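Local atomic coordinates of predicted ATPase of the ABC class (Vibrio vulnificus, PDB entry 5D6A), a protein that binds the ATP analogue AMP-PNP and, as a predicted ABC-class ATPase, probably hydrolyses ATP. Residues I215-A220 / K271-N276; H121-L126 / D224-D229. One frame throughout, in Å; residues are numbered along the deposited sequence.

Contact 1: I215-A220 / K271-N276; sequences ILPRVA and KSTLLN. With ANP (phosphoaminophosphonic acid-adenylate ester), chain C.
Thr273 works in two directions at once: its methyl CG2 packs against the backbone of Leu216 and Pro217, 3.3 Å from Pro217 N, while its hydroxyl turns to the nucleotide. With CG2 anti to the backbone N and OG1 beside that N (chi1 -59°), OG1 donates to O1A of AMP-PNP at 2.6 Å, and Thr273 N donates to the same oxygen. Two bonds from one residue thus grip the alpha phosphate. Pro217 approaches the base instead, its CG lying over the face of the adenine, 3.5 Å from C5 of AMP-PNP. The apolar part of the contact is completed by Leu216 and Leu274, which run side by side, pointing the same way, with Leu216 CD1 3.8 Å from Leu274 CD1.

Further along the nucleotide, Lys271 folds its chain back at chi3 and chi4, bringing NZ to 3.0 Å from O1B of AMP-PNP. Its backbone N donates to the same beta-phosphate oxygen, and the pair of bonds is consistent with a P-loop (Walker A) lysine; NZ has another partner in Gly266 O. Behind the proline, Arg218 NH1 donates to Leu216 O at 3.2 Å with a nearly straight N-H...O angle of 168°, approaching from above the carbonyl plane. Asp289 holds the other end of this guanidinium through a salt bridge to NH2.

Helix 271-280 follows strand 260-264 and lies on the central sheet: Leu274 touches Ile263 of that strand and Met425 of strand 421-425, while Lys271 rests on Val408 of strand 404-408.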
ATOM      1  N   ILE A 215     -18.701   7.370  18.719  1.00 41.46           N
ATOM      2  CA  ILE A 215     -19.055   6.778  17.439  1.00 41.15           C
ATOM      3  C   ILE A 215     -17.749   6.241  16.859  1.00 39.83           C
ATOM      4  O   ILE A 215     -16.901   7.003  16.391  1.00 39.09           O
ATOM      5  CB  ILE A 215     -19.733   7.790  16.501  1.00 41.82           C
ATOM      6  CG1 ILE A 215     -21.017   8.313  17.151  1.00 43.12           C
ATOM      7  CG2 ILE A 215     -20.063   7.141  15.166  1.00 43.14           C
ATOM      8  CD1 ILE A 215     -21.789   9.294  16.296  1.00 44.83           C
ATOM      9  N   LEU A 216     -17.597   4.921  16.913  1.00 39.44           N
ATOM     10  CA  LEU A 216     -16.378   4.247  16.463  1.00 38.39           C
ATOM     11  C   LEU A 216     -16.264   4.012  14.944  1.00 38.75           C
ATOM     12  O   LEU A 216     -15.241   4.348  14.353  1.00 37.96           O
ATOM     13  CB  LEU A 216     -16.227   2.913  17.206  1.00 38.86           C
ATOM     14  CG  LEU A 216     -16.357   2.978  18.734  1.00 38.94           C
ATOM     15  CD1 LEU A 216     -16.193   1.597  19.349  1.00 39.74           C
ATOM     16  CD2 LEU A 216     -15.357   3.950  19.331  1.00 38.12           C
ATOM     17  N   PRO A 217     -17.308   3.444  14.304  1.00 39.62           N
ATOM     18  CA  PRO A 217     -17.202   3.169  12.865  1.00 40.68           C
ATOM     19  C   PRO A 217     -17.101   4.416  11.990  1.00 40.39           C
ATOM     20  O   PRO A 217     -17.715   5.440  12.301  1.00 39.49           O
ATOM     21  CB  PRO A 217     -18.508   2.433  12.558  1.00 42.56           C
ATOM     22  CG  PRO A 217     -19.468   2.978  13.549  1.00 42.56           C
ATOM     23  CD  PRO A 217     -18.663   3.154  14.807  1.00 40.86           C
ATOM     24  N   ARG A 218     -16.334   4.311  10.901  1.00 39.91           N
ATOM     25  CA  ARG A 218     -16.158   5.415   9.966  1.00 39.16           C
ATOM     26  C   ARG A 218     -17.162   5.225   8.835  1.00 41.02           C
ATOM     27  O   ARG A 218     -17.786   4.169   8.743  1.00 41.86           O
ATOM     28  CB  ARG A 218     -14.728   5.457   9.413  1.00 38.67           C
ATOM     29  CG  ARG A 218     -13.620   5.213  10.438  1.00 37.56           C
ATOM     30  CD  ARG A 218     -13.882   5.869  11.790  1.00 36.83           C
ATOM     31  NE  ARG A 218     -14.008   7.320  11.738  1.00 36.34           N
ATOM     32  CZ  ARG A 218     -14.463   8.067  12.742  1.00 36.43           C
ATOM     33  NH1 ARG A 218     -14.878   7.506  13.874  1.00 36.86           N
ATOM     34  NH2 ARG A 218     -14.534   9.384  12.607  1.00 36.81           N
ATOM     35  N   VAL A 219     -17.324   6.227   7.973  1.00 41.53           N
ATOM     36  CA  VAL A 219     -18.294   6.110   6.877  1.00 44.41           C
ATOM     37  C   VAL A 219     -17.941   4.944   5.959  1.00 45.71           C
ATOM     38  O   VAL A 219     -18.825   4.225   5.488  1.00 48.24           O
ATOM     39  CB  VAL A 219     -18.448   7.409   6.039  1.00 45.20           C
ATOM     40  CG1 VAL A 219     -18.835   8.582   6.929  1.00 44.63           C
ATOM     41  CG2 VAL A 219     -17.185   7.736   5.265  1.00 44.95           C
ATOM     42  N   ALA A 220     -16.647   4.751   5.723  1.00 44.98           N
ATOM     43  CA  ALA A 220     -16.178   3.675   4.857  1.00 46.13           C
ATOM     44  C   ALA A 220     -14.718   3.362   5.148  1.00 45.06           C
ATOM     45  O   ALA A 220     -14.089   4.020   5.978  1.00 43.18           O
ATOM     46  CB  ALA A 220     -16.357   4.063   3.398  1.00 47.34           C
ATOM     47  N   LYS A 271     -15.212  -5.794  16.029  1.00 46.18           N
ATOM     48  CA  LYS A 271     -13.967  -5.975  16.782  1.00 45.04           C
ATOM     49  C   LYS A 271     -12.859  -5.069  16.258  1.00 45.21           C
ATOM     50  O   LYS A 271     -12.200  -4.383  17.039  1.00 44.77           O
ATOM     51  CB  LYS A 271     -13.507  -7.433  16.751  1.00 45.28           C
ATOM     52  CG  LYS A 271     -14.538  -8.422  17.281  1.00 46.57           C
ATOM     53  CD  LYS A 271     -14.017  -9.856  17.305  1.00 47.30           C
ATOM     54  CE  LYS A 271     -13.724 -10.416  15.919  1.00 47.30           C
ATOM     55  NZ  LYS A 271     -14.940 -10.480  15.065  1.00 48.28           N
ATOM     56  N   SER A 272     -12.646  -5.072  14.944  1.00 46.82           N
ATOM     57  CA  SER A 272     -11.624  -4.214  14.338  1.00 45.62           C
ATOM     58  C   SER A 272     -11.964  -2.752  14.518  1.00 43.96           C
ATOM     59  O   SER A 272     -11.081  -1.941  14.779  1.00 44.84           O
ATOM     60  CB  SER A 272     -11.449  -4.496  12.847  1.00 48.15           C
ATOM     61  OG  SER A 272     -10.757  -5.707  12.630  1.00 51.62           O
ATOM     62  N   THR A 273     -13.243  -2.415  14.370  1.00 43.25           N
ATOM     63  CA  THR A 273     -13.688  -1.033  14.519  1.00 42.02           C
ATOM     64  C   THR A 273     -13.327  -0.496  15.904  1.00 41.54           C
ATOM     65  O   THR A 273     -12.909   0.657  16.042  1.00 41.71           O
ATOM     66  CB  THR A 273     -15.200  -0.900  14.279  1.00 42.65           C
ATOM     67  OG1 THR A 273     -15.512  -1.353  12.956  1.00 42.65           O
ATOM     68  CG2 THR A 273     -15.651   0.546  14.435  1.00 42.00           C
ATOM     69  N   LEU A 274     -13.485  -1.335  16.925  1.00 41.35           N
ATOM     70  CA  LEU A 274     -13.136  -0.944  18.284  1.00 41.36           C
ATOM     71  C   LEU A 274     -11.623  -0.777  18.401  1.00 41.41           C
ATOM     72  O   LEU A 274     -11.144   0.228  18.924  1.00 41.59           O
ATOM     73  CB  LEU A 274     -13.634  -1.977  19.302  1.00 41.70           C
ATOM     74  CG  LEU A 274     -13.218  -1.755  20.766  1.00 41.06           C
ATOM     75  CD1 LEU A 274     -13.608  -0.371  21.258  1.00 40.79           C
ATOM     76  CD2 LEU A 274     -13.820  -2.825  21.660  1.00 42.56           C
ATOM     77  N   LEU A 275     -10.879  -1.760  17.900  1.00 41.78           N
ATOM     78  CA  LEU A 275      -9.418  -1.723  17.958  1.00 40.76           C
ATOM     79  C   LEU A 275      -8.880  -0.554  17.139  1.00 38.99           C
ATOM     80  O   LEU A 275      -7.938   0.119  17.551  1.00 37.89           O
ATOM     81  CB  LEU A 275      -8.824  -3.040  17.451  1.00 41.53           C
ATOM     82  CG  LEU A 275      -7.310  -3.209  17.615  1.00 41.26           C
ATOM     83  CD1 LEU A 275      -6.929  -3.196  19.087  1.00 41.44           C
ATOM     84  CD2 LEU A 275      -6.826  -4.491  16.955  1.00 41.61           C
ATOM     85  N   ASN A 276      -9.484  -0.318  15.979  1.00 38.81           N
ATOM     86  CA  ASN A 276      -9.070   0.787  15.119  1.00 39.20           C
ATOM     87  C   ASN A 276      -9.193   2.129  15.829  1.00 39.24           C
ATOM     88  O   ASN A 276      -8.324   2.990  15.695  1.00 39.61           O
ATOM     89  CB  ASN A 276      -9.879   0.805  13.819  1.00 39.22           C
ATOM     90  CG  ASN A 276      -9.526  -0.345  12.893  1.00 39.55           C
ATOM     91  OD1 ASN A 276      -8.456  -0.949  13.003  1.00 38.63           O
ATOM     92  ND2 ASN A 276     -10.421  -0.644  11.961  1.00 40.39           N
TER
HETATM   93  PG  ANP C 602     -12.068  -8.213  12.454  1.00 71.51           P
HETATM   94  O1G ANP C 602     -11.401  -7.578  13.648  1.00 74.06           O
HETATM   95  O2G ANP C 602     -11.242  -8.145  11.190  1.00 68.07           O
HETATM   96  O3G ANP C 602     -12.631  -9.579  12.768  1.00 69.16           O
HETATM   97  PB  ANP C 602     -15.063  -7.591  12.673  1.00 53.29           P
HETATM   98  O1B ANP C 602     -15.056  -7.646  14.171  1.00 55.36           O
HETATM   99  O2B ANP C 602     -15.480  -8.838  11.929  1.00 54.93           O
HETATM  100  N3B ANP C 602     -13.447  -7.178  12.123  1.00 63.32           N
HETATM  101  PA  ANP C 602     -15.624  -4.990  11.736  1.00 50.88           P
HETATM  102  O1A ANP C 602     -15.588  -3.995  12.864  1.00 51.22           O
HETATM  103  O2A ANP C 602     -14.391  -5.175  10.886  1.00 53.57           O
HETATM  104  O3A ANP C 602     -16.102  -6.421  12.295  1.00 50.93           O
HETATM  105  O5' ANP C 602     -16.828  -4.607  10.749  1.00 50.94           O
HETATM  106  C5' ANP C 602     -18.139  -4.392  11.252  1.00 50.24           C
HETATM  107  C4' ANP C 602     -18.930  -3.522  10.286  1.00 50.92           C
HETATM  108  O4' ANP C 602     -19.993  -2.891  11.004  1.00 50.02           O
HETATM  109  C3' ANP C 602     -18.104  -2.406   9.662  1.00 52.08           C
HETATM  110  O3' ANP C 602     -18.512  -2.189   8.304  1.00 52.69           O
HETATM  111  C2' ANP C 602     -18.394  -1.196  10.522  1.00 50.44           C
HETATM  112  O2' ANP C 602     -18.385   0.014   9.757  1.00 51.17           O
HETATM  113  C1' ANP C 602     -19.767  -1.485  11.121  1.00 49.48           C
HETATM  114  N9  ANP C 602     -19.844  -1.082  12.546  1.00 50.15           N
HETATM  115  C8  ANP C 602     -18.935  -1.338  13.513  1.00 48.80           C
HETATM  116  N7  ANP C 602     -19.341  -0.810  14.696  1.00 49.02           N
HETATM  117  C5  ANP C 602     -20.527  -0.210  14.493  1.00 50.00           C
HETATM  118  C6  ANP C 602     -21.503   0.540  15.317  1.00 50.74           C
HETATM  119  N6  ANP C 602     -21.279   0.753  16.633  1.00 52.07           N
HETATM  120  N1  ANP C 602     -22.622   1.001  14.712  1.00 53.35           N
HETATM  121  C2  ANP C 602     -22.862   0.795  13.399  1.00 53.51           C
HETATM  122  N3  ANP C 602     -22.009   0.121  12.599  1.00 53.15           N
HETATM  123  C4  ANP C 602     -20.852  -0.394  13.078  1.00 50.61           C

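Contact 2: H121-L126 / D224-D229; sequences HGQTVL and DLPMKD. With ANP (phosphoaminophosphonic acid-adenylate ester), chain C.
The amide of Gln123 and the carboxylate of Asp224 stand nearly perpendicular, their planes 86° apart, as the two side chains slide past each other in opposite directions. One face of the amide is taken by Leu225, which crosses the glutamine at about a right angle and brings CD1 to 3.6 Å from Gln123 OE1. The amide nitrogen NE2 is hydrogen-bonded to OD1 of Asp289. On the carboxylate, OD2 sits 3.6 Å from Gln123 CB, and OD1 forms a salt bridge with Arg291.

In the glutamine, chi1 (-58°) sets CG beside the backbone N, where CB and CG pass Asp224, and the bend at chi2 (-62°) then swings the amide over to Leu225. A water joins the two segments: it accepts from Gln123 N at 2.8 Å and donates to Asp224 OD2, also at 2.8 Å. Direct contact is therefore van der Waals in kind, while the polar link runs through this water.

Gln123 is presented by a type II' beta turn from His121 to Thr124, with Gly122 at positive phi. His121 O takes two bonds from Thr124, one from its N and a second from OG1 at 2.9 Å.

At the far end of 224-229, selenomethionine Met227 lays SE 3.6 Å from N3 of AMP-PNP and CE near its ribose O2'. A beta turn of the N-terminal region thus meets a loop that lines the adenosine end of the nucleotide pocket.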
ATOM      1  N   HIS A 121      -4.706  18.562   8.955  1.00 48.07           N
ATOM      2  CA  HIS A 121      -4.515  17.157   9.315  1.00 49.87           C
ATOM      3  C   HIS A 121      -5.808  16.373   9.502  1.00 49.02           C
ATOM      4  O   HIS A 121      -5.896  15.501  10.371  1.00 51.08           O
ATOM      5  CB  HIS A 121      -3.655  17.089  10.575  1.00 50.98           C
ATOM      6  CG  HIS A 121      -2.439  17.952  10.493  1.00 52.30           C
ATOM      7  ND1 HIS A 121      -2.432  19.260  10.926  1.00 52.36           N
ATOM      8  CD2 HIS A 121      -1.211  17.722   9.968  1.00 53.73           C
ATOM      9  CE1 HIS A 121      -1.244  19.788  10.700  1.00 53.83           C
ATOM     10  NE2 HIS A 121      -0.484  18.876  10.121  1.00 54.33           N
ATOM     11  N   GLY A 122      -6.800  16.678   8.670  1.00 46.04           N
ATOM     12  CA  GLY A 122      -8.078  15.975   8.696  1.00 44.68           C
ATOM     13  C   GLY A 122      -8.785  15.941  10.036  1.00 42.58           C
ATOM     14  O   GLY A 122      -9.059  16.986  10.634  1.00 41.08           O
ATOM     15  N   GLN A 123      -9.062  14.731  10.511  1.00 41.72           N
ATOM     16  CA  GLN A 123      -9.793  14.526  11.763  1.00 41.41           C
ATOM     17  C   GLN A 123      -8.948  14.615  13.033  1.00 39.98           C
ATOM     18  O   GLN A 123      -9.495  14.546  14.135  1.00 40.03           O
ATOM     19  CB  GLN A 123     -10.493  13.163  11.725  1.00 42.45           C
ATOM     20  CG  GLN A 123     -11.451  13.014  10.563  1.00 43.80           C
ATOM     21  CD  GLN A 123     -12.587  14.008  10.625  1.00 43.94           C
ATOM     22  OE1 GLN A 123     -12.727  14.856   9.745  1.00 44.95           O
ATOM     23  NE2 GLN A 123     -13.380  13.939  11.686  1.00 43.91           N
ATOM     24  N   THR A 124      -7.636  14.773  12.893  1.00 38.79           N
ATOM     25  CA  THR A 124      -6.755  14.833  14.060  1.00 38.96           C
ATOM     26  C   THR A 124      -6.213  16.226  14.354  1.00 37.96           C
ATOM     27  O   THR A 124      -6.243  17.117  13.509  1.00 38.04           O
ATOM     28  CB  THR A 124      -5.545  13.884  13.905  1.00 39.22           C
ATOM     29  OG1 THR A 124      -4.822  14.218  12.715  1.00 39.00           O
ATOM     30  CG2 THR A 124      -5.999  12.433  13.833  1.00 40.72           C
ATOM     31  N   VAL A 125      -5.724  16.387  15.578  1.00 38.27           N
ATOM     32  CA  VAL A 125      -5.116  17.621  16.039  1.00 38.86           C
ATOM     33  C   VAL A 125      -3.675  17.269  16.380  1.00 39.43           C
ATOM     34  O   VAL A 125      -3.407  16.627  17.396  1.00 40.80           O
ATOM     35  CB  VAL A 125      -5.829  18.169  17.286  1.00 39.96           C
ATOM     36  CG1 VAL A 125      -5.148  19.443  17.775  1.00 40.04           C
ATOM     37  CG2 VAL A 125      -7.301  18.414  16.982  1.00 40.57           C
ATOM     38  N   LEU A 126      -2.748  17.680  15.522  1.00 38.59           N
ATOM     39  CA  LEU A 126      -1.342  17.358  15.710  1.00 38.88           C
ATOM     40  C   LEU A 126      -0.508  18.575  16.067  1.00 38.23           C
ATOM     41  O   LEU A 126      -0.918  19.712  15.847  1.00 37.71           O
ATOM     42  CB  LEU A 126      -0.787  16.733  14.426  1.00 39.79           C
ATOM     43  CG  LEU A 126      -1.492  15.474  13.912  1.00 40.22           C
ATOM     44  CD1 LEU A 126      -0.914  15.056  12.570  1.00 40.96           C
ATOM     45  CD2 LEU A 126      -1.395  14.335  14.915  1.00 41.07           C
ATOM     46  N   ASP A 224     -11.920   8.649   6.834  1.00 36.68           N
ATOM     47  CA  ASP A 224     -11.708   8.700   8.283  1.00 35.98           C
ATOM     48  C   ASP A 224     -12.818   9.449   9.043  1.00 36.03           C
ATOM     49  O   ASP A 224     -12.740   9.593  10.265  1.00 35.76           O
ATOM     50  CB  ASP A 224     -10.342   9.332   8.585  1.00 35.04           C
ATOM     51  CG  ASP A 224      -9.870   9.073  10.015  1.00 34.69           C
ATOM     52  OD1 ASP A 224     -10.139   7.979  10.558  1.00 33.90           O
ATOM     53  OD2 ASP A 224      -9.204   9.960  10.592  1.00 34.69           O
ATOM     54  N   LEU A 225     -13.841   9.924   8.329  1.00 37.27           N
ATOM     55  CA  LEU A 225     -14.967  10.628   8.963  1.00 38.08           C
ATOM     56  C   LEU A 225     -15.901   9.614   9.613  1.00 38.72           C
ATOM     57  O   LEU A 225     -15.930   8.459   9.203  1.00 39.79           O
ATOM     58  CB  LEU A 225     -15.729  11.484   7.943  1.00 39.62           C
ATOM     59  CG  LEU A 225     -15.084  12.805   7.503  1.00 39.26           C
ATOM     60  CD1 LEU A 225     -13.651  12.625   7.034  1.00 38.73           C
ATOM     61  CD2 LEU A 225     -15.928  13.443   6.410  1.00 41.18           C
ATOM     62  N   PRO A 226     -16.683  10.046  10.617  1.00 39.34           N
ATOM     63  CA  PRO A 226     -17.568   9.126  11.333  1.00 40.32           C
ATOM     64  C   PRO A 226     -18.847   8.754  10.598  1.00 43.08           C
ATOM     65  O   PRO A 226     -19.379   9.549   9.825  1.00 43.31           O
ATOM     66  CB  PRO A 226     -17.929   9.910  12.591  1.00 39.59           C
ATOM     67  CG  PRO A 226     -17.913  11.330  12.147  1.00 39.44           C
ATOM     68  CD  PRO A 226     -16.823  11.429  11.112  1.00 39.25           C
HETATM   69  N   MSE A 227     -19.336   7.549  10.870  1.00 45.74           N
HETATM   70  CA  MSE A 227     -20.573   7.054  10.283  1.00 49.69           C
HETATM   71  C   MSE A 227     -21.728   7.713  10.977  1.00 52.71           C
HETATM   72  O   MSE A 227     -21.769   7.757  12.210  1.00 51.42           O
HETATM   73  CB  MSE A 227     -20.663   5.547  10.508  1.00 50.43           C
HETATM   74  CG  MSE A 227     -21.937   4.924   9.941  1.00 52.72           C
HETATM   75 SE   MSE A 227     -22.048   3.045  10.523  1.00 53.94          SE
HETATM   76  CE  MSE A 227     -20.896   2.279   9.120  1.00 53.14           C
ATOM     77  N   LYS A 228     -22.670   8.247  10.202  1.00 57.46           N
ATOM     78  CA  LYS A 228     -23.854   8.866  10.788  1.00 61.31           C
ATOM     79  C   LYS A 228     -24.898   7.762  10.925  1.00 64.01           C
ATOM     80  O   LYS A 228     -24.978   6.867  10.079  1.00 65.17           O
ATOM     81  CB  LYS A 228     -24.385  10.024   9.932  1.00 63.96           C
ATOM     82  CG  LYS A 228     -25.095   9.620   8.647  1.00 68.05           C
ATOM     83  CD  LYS A 228     -25.681  10.834   7.939  1.00 71.09           C
ATOM     84  CE  LYS A 228     -26.611  10.434   6.802  1.00 73.74           C
ATOM     85  NZ  LYS A 228     -25.936   9.612   5.760  1.00 73.47           N
ATOM     86  N   ASP A 229     -25.691   7.828  11.988  1.00 65.48           N
ATOM     87  CA  ASP A 229     -26.708   6.813  12.268  1.00 67.96           C
ATOM     88  C   ASP A 229     -26.025   5.481  12.565  1.00 64.99           C
ATOM     89  O   ASP A 229     -26.250   4.483  11.883  1.00 66.89           O
ATOM     90  CB  ASP A 229     -27.712   6.666  11.111  1.00 71.69           C
ATOM     91  CG  ASP A 229     -28.455   7.961  10.804  1.00 74.62           C
ATOM     92  OD1 ASP A 229     -29.276   7.959   9.861  1.00 77.17           O
ATOM     93  OD2 ASP A 229     -28.221   8.977  11.495  1.00 74.22           O
TER
HETATM   94  PG  ANP C 602     -12.068  -8.213  12.454  1.00 71.51           P
HETATM   95  O1G ANP C 602     -11.401  -7.578  13.648  1.00 74.06           O
HETATM   96  O2G ANP C 602     -11.242  -8.145  11.190  1.00 68.07           O
HETATM   97  O3G ANP C 602     -12.631  -9.579  12.768  1.00 69.16           O
HETATM   98  PB  ANP C 602     -15.063  -7.591  12.673  1.00 53.29           P
HETATM   99  O1B ANP C 602     -15.056  -7.646  14.171  1.00 55.36           O
HETATM  100  O2B ANP C 602     -15.480  -8.838  11.929  1.00 54.93           O
HETATM  101  N3B ANP C 602     -13.447  -7.178  12.123  1.00 63.32           N
HETATM  102  PA  ANP C 602     -15.624  -4.990  11.736  1.00 50.88           P
HETATM  103  O1A ANP C 602     -15.588  -3.995  12.864  1.00 51.22           O
HETATM  104  O2A ANP C 602     -14.391  -5.175  10.886  1.00 53.57           O
HETATM  105  O3A ANP C 602     -16.102  -6.421  12.295  1.00 50.93           O
HETATM  106  O5' ANP C 602     -16.828  -4.607  10.749  1.00 50.94           O
HETATM  107  C5' ANP C 602     -18.139  -4.392  11.252  1.00 50.24           C
HETATM  108  C4' ANP C 602     -18.930  -3.522  10.286  1.00 50.92           C
HETATM  109  O4' ANP C 602     -19.993  -2.891  11.004  1.00 50.02           O
HETATM  110  C3' ANP C 602     -18.104  -2.406   9.662  1.00 52.08           C
HETATM  111  O3' ANP C 602     -18.512  -2.189   8.304  1.00 52.69           O
HETATM  112  C2' ANP C 602     -18.394  -1.196  10.522  1.00 50.44           C
HETATM  113  O2' ANP C 602     -18.385   0.014   9.757  1.00 51.17           O
HETATM  114  C1' ANP C 602     -19.767  -1.485  11.121  1.00 49.48           C
HETATM  115  N9  ANP C 602     -19.844  -1.082  12.546  1.00 50.15           N
HETATM  116  C8  ANP C 602     -18.935  -1.338  13.513  1.00 48.80           C
HETATM  117  N7  ANP C 602     -19.341  -0.810  14.696  1.00 49.02           N
HETATM  118  C5  ANP C 602     -20.527  -0.210  14.493  1.00 50.00           C
HETATM  119  C6  ANP C 602     -21.503   0.540  15.317  1.00 50.74           C
HETATM  120  N6  ANP C 602     -21.279   0.753  16.633  1.00 52.07           N
HETATM  121  N1  ANP C 602     -22.622   1.001  14.712  1.00 53.35           N
HETATM  122  C2  ANP C 602     -22.862   0.795  13.399  1.00 53.51           C
HETATM  123  N3  ANP C 602     -22.009   0.121  12.599  1.00 53.15           N
HETATM  124  C4  ANP C 602     -20.852  -0.394  13.078  1.00 50.61           C
HETATM  125  O   HOH W   1      -8.114  12.324   9.494  1.00 24.69           O

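In the fold
Contact 1 and contact 2 have centres about 11 Å apart, and their segments alternate along the chain: 121-126, 215-220, 224-229, then 271-276. The middle two are separated by three residues, the second beginning at the end of the short strand 223-224, and are bonded to each other, with Val219 N probably donating to Leu225 O and Arg218 NH2 to Asp224 O; Pro217 and Met227 share a further backbone bond. This pair of segments is the bridge: 215-220 leans on helix 271-280, while 224-229 leans on the N-terminal region beside strand 124-125. Both contacts touch the same AMP-PNP, so the N-terminal region is linked to the nucleotide site through one run of chain, 215-229.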